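Local coordinates for protein glycosyl hydrolase BlGH5_18 (Bifidobacterium longum subsp. infantis, PDB 7LQX) that probably hydrolyses glycosidic bonds in the breakdown of N-glycans, as a family 5, subfamily 18 glycoside hydrolase, at residues 229-234 with 270-275; 249-254 with 294-299; 256-261 with 301-306; 358-363 with 400-405. All blocks are in the same frame, centred on the assembly; numbering follows the deposited sequence.

Contact 1 (229-234 with 270-275); sequences TTIHSW and RPVWLQ
Arg270 reaches across to Thr229, its NE donating to OG1 at 2.8 Å with the oxygen in the guanidinium plane. Its extended chain carries NE to the hydroxyl and lets NH1 and NH2 go on to carbonyls of Gly226, Leu225 and Ala222. With an alanine here, Thr229 OG1 would probably lose this donor and those three carbonyls their arginine partner. At the other end Gln275 NE2 gives a 2.8 Å bond to His232 NE2, close to the imidazole plane although ring and amide are turned 52° apart; His232 ND1 is bonded to Glu163.

Between them runs a parallel ladder: Thr229 N to Pro271 O, Trp273 N to Thr229 O (2.8 Å, nearly straight), Ile231 N to Trp273 O, and a weak bond from Gln275 N to Ile231 O. These are the sixth and seventh strands of the (β/α)8 barrel expected of GH5 enzymes.

On the Thr230 and Trp273 side, Gln275 NE2 packs 3.6 Å from Thr230 CB, and within 270-275 itself Gln275 CG lies 3.7 Å above the centre of the Trp273 indole. On the other, Ile231, Val272 and Leu274 pack against helix 248-264, though Ile231 and Leu274 each have two conformers, which leaves the detail doubtful.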
# COMPACT_ATOMS: atom_id res chain seq x y z
N THR A 229 13.50 27.17 -2.83
CA THR A 229 12.08 27.06 -2.55
C THR A 229 11.42 26.31 -3.69
O THR A 229 11.62 26.66 -4.86
CB THR A 229 11.45 28.44 -2.47
OG1 THR A 229 12.11 29.20 -1.45
CG2 THR A 229 9.96 28.33 -2.16
N THR A 230 10.63 25.30 -3.37
CA THR A 230 9.82 24.64 -4.39
C THR A 230 8.39 25.13 -4.27
O THR A 230 7.87 25.29 -3.16
CB THR A 230 9.86 23.11 -4.24
OG1 THR A 230 9.28 22.74 -2.99
CG2 THR A 230 11.29 22.59 -4.31
N ILE A 231 7.77 25.39 -5.41
CA ILE A 231 6.38 25.83 -5.50
C ILE A 231 5.65 24.90 -6.45
O ILE A 231 6.18 24.52 -7.50
CB ILE A 231 6.30 27.29 -5.99
CG1 ILE A 231 6.92 28.20 -4.93
CG2 ILE A 231 4.86 27.68 -6.31
CD1 ILE A 231 7.04 29.62 -5.33
N HIS A 232 4.42 24.53 -6.08
CA HIS A 232 3.54 23.74 -6.94
C HIS A 232 2.29 24.59 -7.12
O HIS A 232 1.51 24.74 -6.17
CB HIS A 232 3.17 22.40 -6.31
CG HIS A 232 4.32 21.45 -6.17
ND1 HIS A 232 4.15 20.18 -5.68
CD2 HIS A 232 5.63 21.59 -6.44
CE1 HIS A 232 5.32 19.56 -5.67
NE2 HIS A 232 6.24 20.40 -6.10
N SER A 233 2.11 25.15 -8.31
CA SER A 233 1.07 26.15 -8.55
C SER A 233 -0.10 25.52 -9.29
O SER A 233 0.02 25.14 -10.46
CB SER A 233 1.64 27.32 -9.35
OG SER A 233 0.65 28.30 -9.57
N TRP A 234 -1.27 25.47 -8.62
CA TRP A 234 -2.45 24.77 -9.11
C TRP A 234 -3.69 25.65 -8.96
O TRP A 234 -4.20 25.82 -7.85
CB TRP A 234 -2.62 23.44 -8.38
CG TRP A 234 -1.59 22.46 -8.81
CD1 TRP A 234 -0.50 22.04 -8.10
CD2 TRP A 234 -1.53 21.81 -10.07
NE1 TRP A 234 0.23 21.15 -8.85
CE2 TRP A 234 -0.38 20.98 -10.06
CE3 TRP A 234 -2.32 21.83 -11.21
CZ2 TRP A 234 -0.03 20.19 -11.14
CZ3 TRP A 234 -1.97 21.05 -12.29
CH2 TRP A 234 -0.83 20.24 -12.25
N ARG A 270 18.00 33.48 -2.83
CA ARG A 270 17.53 32.10 -2.86
C ARG A 270 16.76 31.81 -4.14
O ARG A 270 15.83 32.56 -4.48
CB ARG A 270 16.64 31.84 -1.66
CG ARG A 270 16.09 30.42 -1.63
CD ARG A 270 15.25 30.24 -0.41
NE ARG A 270 14.60 28.93 -0.24
CZ ARG A 270 15.15 27.88 0.37
NH1 ARG A 270 16.40 27.95 0.80
NH2 ARG A 270 14.45 26.76 0.52
N PRO A 271 17.09 30.75 -4.87
CA PRO A 271 16.31 30.41 -6.06
C PRO A 271 14.92 29.91 -5.71
O PRO A 271 14.72 29.23 -4.70
CB PRO A 271 17.14 29.29 -6.73
CG PRO A 271 18.52 29.39 -6.12
CD PRO A 271 18.26 29.86 -4.71
N VAL A 272 13.97 30.26 -6.56
CA VAL A 272 12.61 29.75 -6.51
C VAL A 272 12.42 28.81 -7.70
O VAL A 272 12.53 29.22 -8.85
CB VAL A 272 11.58 30.89 -6.57
CG1 VAL A 272 10.17 30.31 -6.58
CG2 VAL A 272 11.75 31.83 -5.40
N TRP A 273 12.10 27.55 -7.42
CA TRP A 273 11.82 26.56 -8.46
C TRP A 273 10.31 26.38 -8.54
O TRP A 273 9.69 25.89 -7.59
CB TRP A 273 12.52 25.24 -8.11
CG TRP A 273 12.37 24.19 -9.17
CD1 TRP A 273 11.82 24.34 -10.40
CD2 TRP A 273 12.79 22.82 -9.08
NE1 TRP A 273 11.86 23.15 -11.09
CE2 TRP A 273 12.46 22.20 -10.30
CE3 TRP A 273 13.42 22.06 -8.09
CZ2 TRP A 273 12.72 20.86 -10.56
CZ3 TRP A 273 13.69 20.74 -8.35
CH2 TRP A 273 13.34 20.14 -9.57
N LEU A 274 9.72 26.81 -9.65
CA LEU A 274 8.34 26.45 -9.99
C LEU A 274 8.39 24.99 -10.41
O LEU A 274 8.47 24.64 -11.60
CB LEU A 274 7.85 27.35 -11.10
CG LEU A 274 6.36 27.27 -11.42
CD1 LEU A 274 5.49 27.37 -10.19
CD2 LEU A 274 6.03 28.38 -12.41
N GLN A 275 8.39 24.12 -9.40
CA GLN A 275 8.64 22.69 -9.58
C GLN A 275 7.43 21.96 -10.13
O GLN A 275 7.60 20.89 -10.73
CB GLN A 275 9.10 22.12 -8.23
CG GLN A 275 9.56 20.68 -8.28
CD GLN A 275 9.93 20.12 -6.92
OE1 GLN A 275 11.07 19.68 -6.69
NE2 GLN A 275 9.00 20.14 -6.01

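Contact 2 (249-254 with 294-299); sequences ECTAHA and RDTIAK
Thr251 and Thr296 bring the two helices together: their CA atoms lie 4.6 Å apart, and the axes of the short segments approach to 7.5 Å, crossing at -49°. That closeness puts Thr251 O over the other backbone, where Thr296 CA makes a CA-H...O contact of 3.4 Å with it. Two waters stitch the same seam. One donates to both Thr251 O and Thr296 O; the other donates to Cys250 O and to Thr296 OG1, a hydroxyl also bonded to Phe292 O in the preceding turn.

Helices 248-264 and 289-300 follow the sixth and seventh strands of the (β/α)8 barrel, so this is packing between neighbours in its outer helical layer.

Lys299 is the long side chain here. Extended beyond CG, it lies across the first helix, with CD 3.7 Å from Ala252 CA and NZ at the end making a weak bond of 3.2 Å to Thr251 OG1. The firmer partners of NZ are His397 and the carbonyl of Gly248. Replacing it with an alanine would probably cost His397 and Gly248 O the lysine donor and uncover the side of Ala252. Thr251 OG1 also meets a third water, which has a weak link to Asp295 OD2 at the exposed edge. The methyl CG2 of Thr251 rests 3.7 Å from Asp295 CB, while farther along Ala254 CB meets Thr296 CG2 at 3.9 Å.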
# COMPACT_ATOMS: atom_id res chain seq x y z
N GLU A 249 -5.89 37.04 -12.45
CA GLU A 249 -5.49 36.38 -11.21
C GLU A 249 -5.10 34.93 -11.50
O GLU A 249 -4.14 34.41 -10.93
CB GLU A 249 -6.64 36.42 -10.20
CG GLU A 249 -6.94 37.79 -9.61
CD GLU A 249 -7.93 38.60 -10.42
OE1 GLU A 249 -8.28 38.20 -11.55
OE2 GLU A 249 -8.38 39.66 -9.91
N CYS A 250 -5.85 34.27 -12.38
CA CYS A 250 -5.57 32.89 -12.72
C CYS A 250 -4.16 32.73 -13.29
O CYS A 250 -3.39 31.88 -12.84
CB CYS A 250 -6.63 32.38 -13.69
SG CYS A 250 -6.50 30.63 -14.01
N THR A 251 -3.79 33.56 -14.26
CA THR A 251 -2.47 33.42 -14.87
C THR A 251 -1.35 34.01 -14.01
O THR A 251 -0.19 33.70 -14.26
CB THR A 251 -2.42 34.05 -16.26
OG1 THR A 251 -2.84 35.42 -16.17
CG2 THR A 251 -3.30 33.28 -17.24
N ALA A 252 -1.68 34.81 -13.00
CA ALA A 252 -0.69 35.38 -12.10
C ALA A 252 -0.39 34.49 -10.90
O ALA A 252 0.50 34.82 -10.12
CB ALA A 252 -1.16 36.74 -11.58
N HIS A 253 -1.08 33.36 -10.75
CA HIS A 253 -0.97 32.61 -9.50
C HIS A 253 0.45 32.12 -9.24
O HIS A 253 0.92 32.13 -8.10
CB HIS A 253 -1.96 31.45 -9.47
CG HIS A 253 -2.01 30.74 -8.15
ND1 HIS A 253 -1.22 29.65 -7.86
CD2 HIS A 253 -2.71 31.00 -7.03
CE1 HIS A 253 -1.44 29.27 -6.62
NE2 HIS A 253 -2.35 30.07 -6.09
N ALA A 254 1.14 31.63 -10.28
CA ALA A 254 2.48 31.09 -10.07
C ALA A 254 3.45 32.20 -9.67
O ALA A 254 4.26 32.03 -8.75
CB ALA A 254 2.98 30.36 -11.32
N ARG A 294 1.49 29.94 -21.71
CA ARG A 294 2.33 31.07 -22.09
C ARG A 294 2.19 32.22 -21.11
O ARG A 294 3.18 32.81 -20.68
CB ARG A 294 1.97 31.53 -23.50
CG ARG A 294 2.25 30.52 -24.59
CD ARG A 294 2.09 31.15 -25.98
NE ARG A 294 2.20 30.17 -27.06
CZ ARG A 294 1.18 29.53 -27.61
NH1 ARG A 294 -0.06 29.77 -27.19
NH2 ARG A 294 1.39 28.65 -28.58
N ASP A 295 0.95 32.59 -20.77
CA ASP A 295 0.74 33.74 -19.90
C ASP A 295 1.25 33.48 -18.49
O ASP A 295 1.84 34.37 -17.86
CB ASP A 295 -0.76 34.07 -19.85
CG ASP A 295 -1.26 34.76 -21.10
OD1 ASP A 295 -0.44 35.21 -21.93
OD2 ASP A 295 -2.49 34.85 -21.25
N THR A 296 1.03 32.27 -17.98
CA THR A 296 1.53 31.94 -16.64
C THR A 296 3.04 32.05 -16.58
O THR A 296 3.59 32.58 -15.60
CB THR A 296 1.08 30.54 -16.25
OG1 THR A 296 -0.34 30.54 -16.04
CG2 THR A 296 1.75 30.07 -14.97
N ILE A 297 3.74 31.57 -17.60
CA ILE A 297 5.19 31.61 -17.60
C ILE A 297 5.70 33.02 -17.80
O ILE A 297 6.63 33.46 -17.12
CB ILE A 297 5.76 30.62 -18.64
CG1 ILE A 297 5.46 29.19 -18.18
CG2 ILE A 297 7.26 30.83 -18.80
CD1 ILE A 297 5.68 28.15 -19.25
N ALA A 298 5.10 33.78 -18.72
CA ALA A 298 5.53 35.16 -18.91
C ALA A 298 5.37 35.96 -17.63
O ALA A 298 6.21 36.82 -17.32
CB ALA A 298 4.73 35.80 -20.04
N LYS A 299 4.32 35.70 -16.86
CA LYS A 299 4.17 36.38 -15.58
C LYS A 299 5.18 35.86 -14.56
O LYS A 299 5.84 36.65 -13.88
CB LYS A 299 2.73 36.24 -15.06
CG LYS A 299 1.73 37.12 -15.82
CD LYS A 299 0.34 37.12 -15.19
CE LYS A 299 -0.63 37.99 -15.94
NZ LYS A 299 -1.85 38.26 -15.10
O HOH W 1 -0.94 30.62 -13.16
O HOH W 2 2.21 33.23 -13.08
O HOH W 3 -2.96 36.69 -18.56

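Contact 3 (256-261 with 301-306); sequences YLAELS and AQCPNL
CG of Glu259 lies opposite its carbonyl carbon (chi1 -67°), and a bend at chi2 (-56°) turns the carboxylate toward Cys303. Cys303 answers with SG opposite its own backbone N (chi1 179°), so that the sulfur touches both the carboxylate and the Ala258 methyl. In the (β/α)8 barrel this is the turn that leads from helix 289-300 into the eighth strand, 306-312, laid against the side of helix 248-264.

Glu259 OE2 is the atom that does most of the touching. It nestles beside Cys303, 3.3 Å from each of CA, CB and SG, the sulfur pair being a contact only, and one water bridges it to the loop, donating to OE2 at 2.7 Å and to Gln302 O at 2.8 Å. The other carboxylate oxygen, OE1, looks elsewhere: it forms a salt bridge with Arg262 and is bonded to the hydroxyl of Thr404. Both oxygens therefore have partners, which probably holds the carboxylate's rotation. Beside the carboxylate the contact is apolar, with Ala258 CB 3.9 Å from Cys303 SG, and the same methyl packs on Ile231 and Val272 of the barrel strands.

The loop keeps its shape through a type I turn, Leu306 N bonding to Cys303 O at 3.1 Å. Inside that turn Asn305 N points at Cys303 SG, a weak hydrogen bond of 3.6 Å.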
# COMPACT_ATOMS: atom_id res chain seq x y z
N TYR A 256 2.60 34.90 -8.14
CA TYR A 256 2.24 35.28 -6.78
C TYR A 256 2.90 34.38 -5.76
O TYR A 256 3.47 34.86 -4.78
CB TYR A 256 0.72 35.24 -6.62
CG TYR A 256 0.29 35.41 -5.18
CD1 TYR A 256 0.45 36.63 -4.53
CD2 TYR A 256 -0.23 34.36 -4.46
CE1 TYR A 256 0.07 36.80 -3.23
CE2 TYR A 256 -0.62 34.51 -3.14
CZ TYR A 256 -0.46 35.74 -2.53
OH TYR A 256 -0.84 35.92 -1.22
N LEU A 257 2.82 33.06 -5.95
CA LEU A 257 3.45 32.16 -4.98
C LEU A 257 4.95 32.38 -4.93
O LEU A 257 5.57 32.31 -3.86
CB LEU A 257 3.13 30.71 -5.31
CG LEU A 257 1.77 30.23 -4.81
CD1 LEU A 257 1.58 28.74 -5.05
CD2 LEU A 257 1.55 30.56 -3.33
N ALA A 258 5.58 32.63 -6.08
CA ALA A 258 7.01 32.89 -6.07
C ALA A 258 7.34 34.13 -5.24
O ALA A 258 8.24 34.10 -4.39
CB ALA A 258 7.52 33.06 -7.50
N GLU A 259 6.59 35.22 -5.44
CA GLU A 259 6.83 36.44 -4.67
C GLU A 259 6.49 36.25 -3.20
O GLU A 259 7.19 36.76 -2.32
CB GLU A 259 6.04 37.60 -5.26
CG GLU A 259 6.49 38.03 -6.65
CD GLU A 259 7.97 38.39 -6.71
OE1 GLU A 259 8.54 38.80 -5.68
OE2 GLU A 259 8.56 38.27 -7.80
N LEU A 260 5.40 35.53 -2.91
CA LEU A 260 5.05 35.25 -1.52
C LEU A 260 6.20 34.54 -0.82
O LEU A 260 6.55 34.87 0.31
CB LEU A 260 3.77 34.42 -1.48
CG LEU A 260 3.24 34.05 -0.10
CD1 LEU A 260 2.88 35.26 0.72
CD2 LEU A 260 2.03 33.14 -0.26
N SER A 261 6.80 33.55 -1.48
CA SER A 261 7.88 32.81 -0.85
C SER A 261 9.06 33.71 -0.54
O SER A 261 9.72 33.54 0.49
CB SER A 261 8.28 31.62 -1.72
OG SER A 261 9.06 31.98 -2.84
N ALA A 301 8.07 34.71 -14.94
CA ALA A 301 9.41 35.21 -15.25
C ALA A 301 9.62 36.64 -14.77
O ALA A 301 10.75 37.13 -14.83
CB ALA A 301 9.67 35.10 -16.75
N GLN A 302 8.57 37.32 -14.31
CA GLN A 302 8.76 38.63 -13.70
C GLN A 302 9.41 38.53 -12.34
O GLN A 302 9.86 39.55 -11.80
CB GLN A 302 7.42 39.35 -13.59
CG GLN A 302 6.85 39.71 -14.95
CD GLN A 302 5.42 40.18 -14.88
OE1 GLN A 302 4.90 40.50 -13.81
NE2 GLN A 302 4.76 40.22 -16.03
N CYS A 303 9.50 37.34 -11.77
CA CYS A 303 10.15 37.16 -10.49
C CYS A 303 11.66 37.06 -10.68
O CYS A 303 12.13 36.14 -11.36
CB CYS A 303 9.66 35.89 -9.83
SG CYS A 303 10.45 35.57 -8.23
N PRO A 304 12.45 37.97 -10.11
CA PRO A 304 13.90 37.92 -10.34
C PRO A 304 14.56 36.66 -9.83
O PRO A 304 15.67 36.34 -10.28
CB PRO A 304 14.43 39.16 -9.60
CG PRO A 304 13.38 39.51 -8.63
CD PRO A 304 12.06 39.09 -9.24
N ASN A 305 13.94 35.94 -8.89
CA ASN A 305 14.52 34.75 -8.29
C ASN A 305 14.05 33.46 -8.96
O ASN A 305 14.40 32.38 -8.49
CB ASN A 305 14.19 34.69 -6.80
CG ASN A 305 14.87 35.79 -6.02
OD1 ASN A 305 14.62 36.97 -6.24
ND2 ASN A 305 15.73 35.40 -5.08
N LEU A 306 13.26 33.55 -10.03
CA LEU A 306 12.76 32.33 -10.66
C LEU A 306 13.92 31.57 -11.32
O LEU A 306 14.55 32.06 -12.26
CB LEU A 306 11.69 32.66 -11.69
CG LEU A 306 11.02 31.41 -12.29
CD1 LEU A 306 10.30 30.58 -11.24
CD2 LEU A 306 10.06 31.79 -13.42
O HOH W 4 8.17 40.20 -9.63

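Contact 4 (358-363 with 400-405); sequences PAAGGN and GARPTL
Arg402 and the carbonyls of Gly361 and Gly362 make the charged part of the contact. NE donates to Gly362 O at 3.0 Å, almost straight at 166°, with that oxygen in the guanidinium plane. NH2 bonds to Gly361 O at 3.3 Å, arriving well above the carbonyl plane, and has a weak second link to Gly362 O. The bend at chi3 (59°) folds the arginine back so that this edge of the guanidinium lies along the glycines. NH2 is also bonded to Gln302 O in the loop before the eighth barrel strand.

The second kind is a hydrogen bond from a neutral side-chain amide. Asn363 ND2 donates to Arg402 O at 2.9 Å; the oxygen lies in the amide plane, whereas the nitrogen sits above the plane of the carbonyl. The other end of the amide, OD1, takes Arg262 NH1 from helix 248-264.

Packing is modest. Asn363 and Thr404 cross at about a right angle, Asn363 CG 3.9 Å from Thr404 CB, and Ala360 CB comes 3.7 Å from Arg402 NH2, obliquely to the guanidinium. The contact thus joins the run that leaves helix 342-354 to strand 403-407 and the residue leading into it, on an outer strand of the small three-stranded parallel sheet beside the barrel.

Across the contact the arginine meets backbone oxygens and no carboxylate, so its charge is probably spread over several carbonyl dipoles, and the grip on the loop runs through its main-chain carbonyls.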
# COMPACT_ATOMS: atom_id res chain seq x y z
N PRO A 358 17.96 37.35 -19.68
CA PRO A 358 18.40 37.89 -18.39
C PRO A 358 17.25 37.93 -17.39
O PRO A 358 16.11 38.21 -17.74
CB PRO A 358 18.90 39.30 -18.75
CG PRO A 358 19.33 39.18 -20.18
CD PRO A 358 18.32 38.25 -20.80
N ALA A 359 17.58 37.63 -16.14
CA ALA A 359 16.59 37.68 -15.08
C ALA A 359 15.99 39.08 -14.94
O ALA A 359 16.66 40.09 -15.18
CB ALA A 359 17.22 37.29 -13.74
N ALA A 360 14.73 39.12 -14.53
CA ALA A 360 14.06 40.38 -14.25
C ALA A 360 14.75 41.12 -13.11
O ALA A 360 15.49 40.54 -12.31
CB ALA A 360 12.61 40.11 -13.85
N GLY A 361 14.49 42.41 -13.04
CA GLY A 361 15.05 43.27 -12.02
C GLY A 361 14.15 43.38 -10.81
O GLY A 361 13.37 42.48 -10.51
N GLY A 362 14.24 44.53 -10.14
CA GLY A 362 13.64 44.72 -8.84
C GLY A 362 12.15 44.98 -8.88
O GLY A 362 11.50 44.98 -9.92
N ASN A 363 11.60 45.22 -7.69
CA ASN A 363 10.17 45.35 -7.46
C ASN A 363 9.90 46.67 -6.76
O ASN A 363 10.52 46.95 -5.73
CB ASN A 363 9.69 44.23 -6.55
CG ASN A 363 9.80 42.89 -7.21
OD1 ASN A 363 10.82 42.20 -7.12
ND2 ASN A 363 8.73 42.49 -7.89
N GLY A 400 0.48 47.26 -12.67
CA GLY A 400 1.84 47.35 -13.17
C GLY A 400 2.88 47.75 -12.15
O GLY A 400 3.98 48.16 -12.55
N ALA A 401 2.58 47.64 -10.86
CA ALA A 401 3.51 48.09 -9.83
C ALA A 401 4.61 47.08 -9.53
O ALA A 401 5.45 47.34 -8.67
CB ALA A 401 2.76 48.41 -8.54
N ARG A 402 4.60 45.93 -10.21
CA ARG A 402 5.58 44.87 -10.00
C ARG A 402 5.71 44.54 -8.51
O ARG A 402 6.80 44.60 -7.95
CB ARG A 402 6.94 45.24 -10.57
CG ARG A 402 7.04 45.22 -12.08
CD ARG A 402 8.49 45.48 -12.51
NE ARG A 402 9.44 44.50 -11.98
CZ ARG A 402 9.55 43.25 -12.45
NH1 ARG A 402 8.78 42.85 -13.45
NH2 ARG A 402 10.44 42.42 -11.93
N PRO A 403 4.61 44.22 -7.84
CA PRO A 403 4.69 44.02 -6.39
C PRO A 403 5.42 42.74 -6.02
O PRO A 403 5.36 41.72 -6.70
CB PRO A 403 3.22 43.93 -5.96
CG PRO A 403 2.53 43.33 -7.18
CD PRO A 403 3.24 44.00 -8.35
N THR A 404 6.08 42.81 -4.87
CA THR A 404 6.49 41.63 -4.14
C THR A 404 5.73 41.62 -2.81
O THR A 404 4.80 42.40 -2.59
CB THR A 404 8.01 41.57 -4.01
OG1 THR A 404 8.40 40.30 -3.45
CG2 THR A 404 8.56 42.70 -3.13
N LEU A 405 6.12 40.70 -1.93
CA LEU A 405 5.59 40.63 -0.58
C LEU A 405 6.75 40.68 0.39
O LEU A 405 7.80 40.08 0.13
CB LEU A 405 4.78 39.35 -0.36
CG LEU A 405 3.52 39.43 -1.24
CD1 LEU A 405 3.54 38.40 -2.36
CD2 LEU A 405 2.22 39.38 -0.44

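How the contacts relate
From the N terminus, contact 1 opens at strand 229-233 and closes on strand 272-277, with helix 248-264 inside the loop. Contacts 2 and 3 open on that helix and close after contact 1, on helix 289-300 and on the loop before strand 306-312. Contacts 1, 2 and 3 therefore cross one another, none nested, and tie together the sixth and seventh strands, the helices after them and the loop into the eighth. Contact 1 touches contact 2 through Ser233 and His253, and contact 3 through Val272 and Asn305. Contact 4 follows in series within the three-stranded sheet region, yet its Thr404 and Arg402 bond to Glu259 and Gln302 of contact 3, docking that region on the barrel.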